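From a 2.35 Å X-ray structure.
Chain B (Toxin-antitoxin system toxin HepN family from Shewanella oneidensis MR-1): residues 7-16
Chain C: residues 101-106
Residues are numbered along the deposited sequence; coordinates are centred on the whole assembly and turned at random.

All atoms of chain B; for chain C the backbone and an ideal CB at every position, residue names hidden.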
# COMPACT_ATOMS: atom_id res chain seq x y z
N ASN B 7 -4.03 25.75 42.78
CA ASN B 7 -2.60 25.47 42.83
C ASN B 7 -1.80 26.49 42.04
O ASN B 7 -0.70 26.89 42.46
CB ASN B 7 -2.32 24.05 42.33
CG ASN B 7 -2.78 22.99 43.30
OD1 ASN B 7 -2.00 22.48 44.10
ND2 ASN B 7 -4.07 22.66 43.24
N LYS B 8 -2.32 26.94 40.90
CA LYS B 8 -1.62 27.96 40.12
C LYS B 8 -1.60 29.29 40.86
O LYS B 8 -0.59 30.01 40.82
CB LYS B 8 -2.26 28.12 38.74
CG LYS B 8 -2.20 26.86 37.88
CD LYS B 8 -0.76 26.39 37.68
CE LYS B 8 -0.73 25.06 36.94
NZ LYS B 8 0.66 24.57 36.69
N ILE B 9 -2.69 29.64 41.55
CA ILE B 9 -2.69 30.81 42.43
C ILE B 9 -1.57 30.69 43.45
O ILE B 9 -0.76 31.61 43.62
CB ILE B 9 -4.06 30.97 43.12
CG1 ILE B 9 -5.16 31.34 42.13
CG2 ILE B 9 -3.96 32.02 44.23
CD1 ILE B 9 -4.82 32.50 41.23
N ALA B 10 -1.52 29.55 44.15
CA ALA B 10 -0.49 29.35 45.17
C ALA B 10 0.91 29.50 44.59
O ALA B 10 1.80 30.06 45.24
CB ALA B 10 -0.66 27.96 45.80
N THR B 11 1.12 29.03 43.35
CA THR B 11 2.44 29.13 42.74
C THR B 11 2.81 30.57 42.44
O THR B 11 3.95 30.98 42.67
CB THR B 11 2.48 28.27 41.47
OG1 THR B 11 2.49 26.89 41.85
CG2 THR B 11 3.73 28.58 40.65
N ILE B 12 1.86 31.36 41.91
CA ILE B 12 2.13 32.77 41.66
C ILE B 12 2.54 33.48 42.94
O ILE B 12 3.50 34.26 42.97
CB ILE B 12 0.90 33.45 41.01
CG1 ILE B 12 0.64 32.86 39.63
CG2 ILE B 12 1.11 34.96 40.93
CD1 ILE B 12 -0.72 33.21 39.06
N LYS B 13 1.82 33.20 44.04
CA LYS B 13 2.16 33.82 45.32
C LYS B 13 3.55 33.40 45.79
O LYS B 13 4.38 34.24 46.13
CB LYS B 13 1.11 33.46 46.37
CG LYS B 13 -0.19 34.23 46.20
CD LYS B 13 -1.28 33.68 47.09
CE LYS B 13 -2.54 34.52 46.98
NZ LYS B 13 -3.72 33.86 47.60
N ARG B 14 3.81 32.08 45.81
CA ARG B 14 5.13 31.60 46.21
C ARG B 14 6.24 32.25 45.40
O ARG B 14 7.30 32.60 45.94
CB ARG B 14 5.22 30.08 46.07
CG ARG B 14 4.74 29.29 47.26
CD ARG B 14 5.35 27.89 47.27
NE ARG B 14 5.46 27.33 45.93
CZ ARG B 14 4.44 26.85 45.22
NH1 ARG B 14 3.21 26.88 45.73
NH2 ARG B 14 4.64 26.36 44.01
N CYS B 15 6.01 32.45 44.10
CA CYS B 15 7.08 32.95 43.24
C CYS B 15 7.24 34.47 43.33
O CYS B 15 8.35 34.97 43.13
CB CYS B 15 6.83 32.52 41.80
SG CYS B 15 6.88 30.74 41.60
N ILE B 16 6.16 35.21 43.61
CA ILE B 16 6.30 36.65 43.82
C ILE B 16 7.09 36.93 45.09
O ILE B 16 7.96 37.81 45.13
CB ILE B 16 4.92 37.34 43.87
CG1 ILE B 16 4.26 37.33 42.50
CG2 ILE B 16 5.06 38.78 44.36
CD1 ILE B 16 2.95 38.07 42.47
N UNK C 101 9.82 24.23 33.22
CA UNK C 101 9.05 25.38 32.75
C UNK C 101 7.58 25.26 33.15
O UNK C 101 6.96 26.23 33.60
CB UNK C 101 9.17 25.52 31.23
N UNK C 102 7.00 24.07 32.99
CA UNK C 102 5.56 23.92 33.17
C UNK C 102 5.17 23.60 34.61
O UNK C 102 4.14 24.09 35.09
CB UNK C 102 5.04 22.82 32.24
N UNK C 103 5.97 22.79 35.32
CA UNK C 103 5.63 22.41 36.70
C UNK C 103 6.94 22.26 37.48
O UNK C 103 7.43 21.15 37.74
CB UNK C 103 4.81 21.12 36.74
N UNK C 104 7.50 23.40 37.89
CA UNK C 104 8.85 23.43 38.43
C UNK C 104 8.95 22.70 39.77
O UNK C 104 10.02 22.19 40.11
CB UNK C 104 9.31 24.88 38.59
N UNK C 105 7.86 22.67 40.54
CA UNK C 105 7.91 22.05 41.86
C UNK C 105 8.25 20.57 41.81
O UNK C 105 8.77 20.03 42.79
CB UNK C 105 6.57 22.24 42.57
N UNK C 106 7.99 19.91 40.68
CA UNK C 106 8.24 18.49 40.54
C UNK C 106 9.63 18.18 39.99
O UNK C 106 9.91 17.02 39.66
CB UNK C 106 7.18 17.87 39.63

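Chain B presents one continuous helix: the N-H groups of residues 11 to 16 bond to carbonyls four residues earlier, and the contacts to chain C are made by side chains. The side chains that matter are K8(B), T11(B), R14(B) and C15(B), which recur along one flank of the helix.

Position 101 has helical angles (-85/-44), and its ideal CB finds nothing of chain B within 5.5 Å. This contact therefore sets no preference, and almost any helix-compatible side chain would fit. The residue is V101(C), chi1 t, whose CG1 stays 9.9 Å from K8(B) NZ.

Position 102 is still helical (-89/-37), and its CA-to-CB bond points away from chain B, so the side chain is again unconstrained. What faces the partner is the backbone: the carbonyl O lies 3.9 Å from K8(B) NZ, too long for more than a loose electrostatic approach. The deposited residue is H102(C), whose side chain comes no nearer than CB, 6.5 Å from K8(B) NZ, so the imidazole makes no contact with this stretch.

Position 103 departs from the helix, with phi/psi of -147/79. Its CB points sideways, and the ideal CB is 5.4 Å from K8(B) NZ. A positive charge at that range favours an acidic or neutral polar side chain, although small residues would also be tolerated. It is D103(C), chi1 t; its OD2 comes no closer than 5.0 Å to K8(B) NZ, so the charges are complementary without direct contact. Its backbone O accepts from the N of position 106 at 3.2 Å, closing the turn.

Position 104 begins a 3-10 segment (-66/-29). No chain B atom lies within 5.5 Å of its ideal CB, which points sideways, so a short side chain would leave the space before the helix unfilled. Across that space lie the T11(B) methyl, the C15(B) sulfur and the R14(B) guanidinium: apolar surface beside a donor. A long side chain suits, either aromatic or extended with an acceptor at its tip. The residue is Y104(C), chi1 p, which covers the gap. T11(B) CG2 meets the ring edge at CE2, 3.6 Å away, while C15(B) SG lies 3.9 Å from CZ and 4.7 Å from the ring centroid, obliquely. The hydroxyl OH accepts a hydrogen bond from R14(B) NH2 at 2.7 Å (N-H...O angle 140°) and a weak one from R14(B) NE at 3.3 Å (127°). OH lies near the guanidinium plane, at its edge, as expected for an acceptor. R14(B) NH2 also bonds weakly to T11(B) OG1 at 3.1 Å.

Position 105 points toward chain B, its ideal CB 4.8 Å from R14(B) NH2. An acidic side chain could answer the charge, and a neutral polar one would also suit. The residue is Q105(C), both chi1 and chi2 m. As modelled, its NE2 sits 3.3 Å from R14(B) NE; both are donors, so this is packing without a hydrogen bond.

Position 106 (-91/9) is out of reach, leaving its side chain free. It is E106(C).

Chain C 101-106: VHDYQE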
# COMPACT_ATOMS: atom_id res chain seq x y z
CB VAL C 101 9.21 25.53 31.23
CG1 VAL C 101 8.30 26.64 30.71
CG2 VAL C 101 10.66 25.82 30.87
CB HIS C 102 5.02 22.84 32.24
CG HIS C 102 5.38 23.04 30.80
ND1 HIS C 102 5.08 24.20 30.11
CD2 HIS C 102 6.01 22.23 29.91
CE1 HIS C 102 5.52 24.09 28.86
NE2 HIS C 102 6.09 22.91 28.72
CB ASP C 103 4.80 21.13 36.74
CG ASP C 103 4.25 20.84 38.13
OD1 ASP C 103 3.97 19.65 38.41
OD2 ASP C 103 4.11 21.79 38.93
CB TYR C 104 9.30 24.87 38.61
CG TYR C 104 8.66 25.57 39.79
CD1 TYR C 104 9.28 25.61 41.04
CD2 TYR C 104 7.43 26.21 39.66
CE1 TYR C 104 8.71 26.25 42.11
CE2 TYR C 104 6.85 26.86 40.73
CZ TYR C 104 7.49 26.88 41.95
OH TYR C 104 6.92 27.52 43.03
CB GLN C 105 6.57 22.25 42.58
CG GLN C 105 6.46 23.57 43.33
CD GLN C 105 7.13 23.52 44.69
OE1 GLN C 105 7.43 22.44 45.21
NE2 GLN C 105 7.37 24.69 45.28
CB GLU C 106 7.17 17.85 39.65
CG GLU C 106 5.79 17.87 40.27
CD GLU C 106 5.75 17.20 41.63
OE1 GLU C 106 6.27 16.07 41.74
OE2 GLU C 106 5.21 17.80 42.58
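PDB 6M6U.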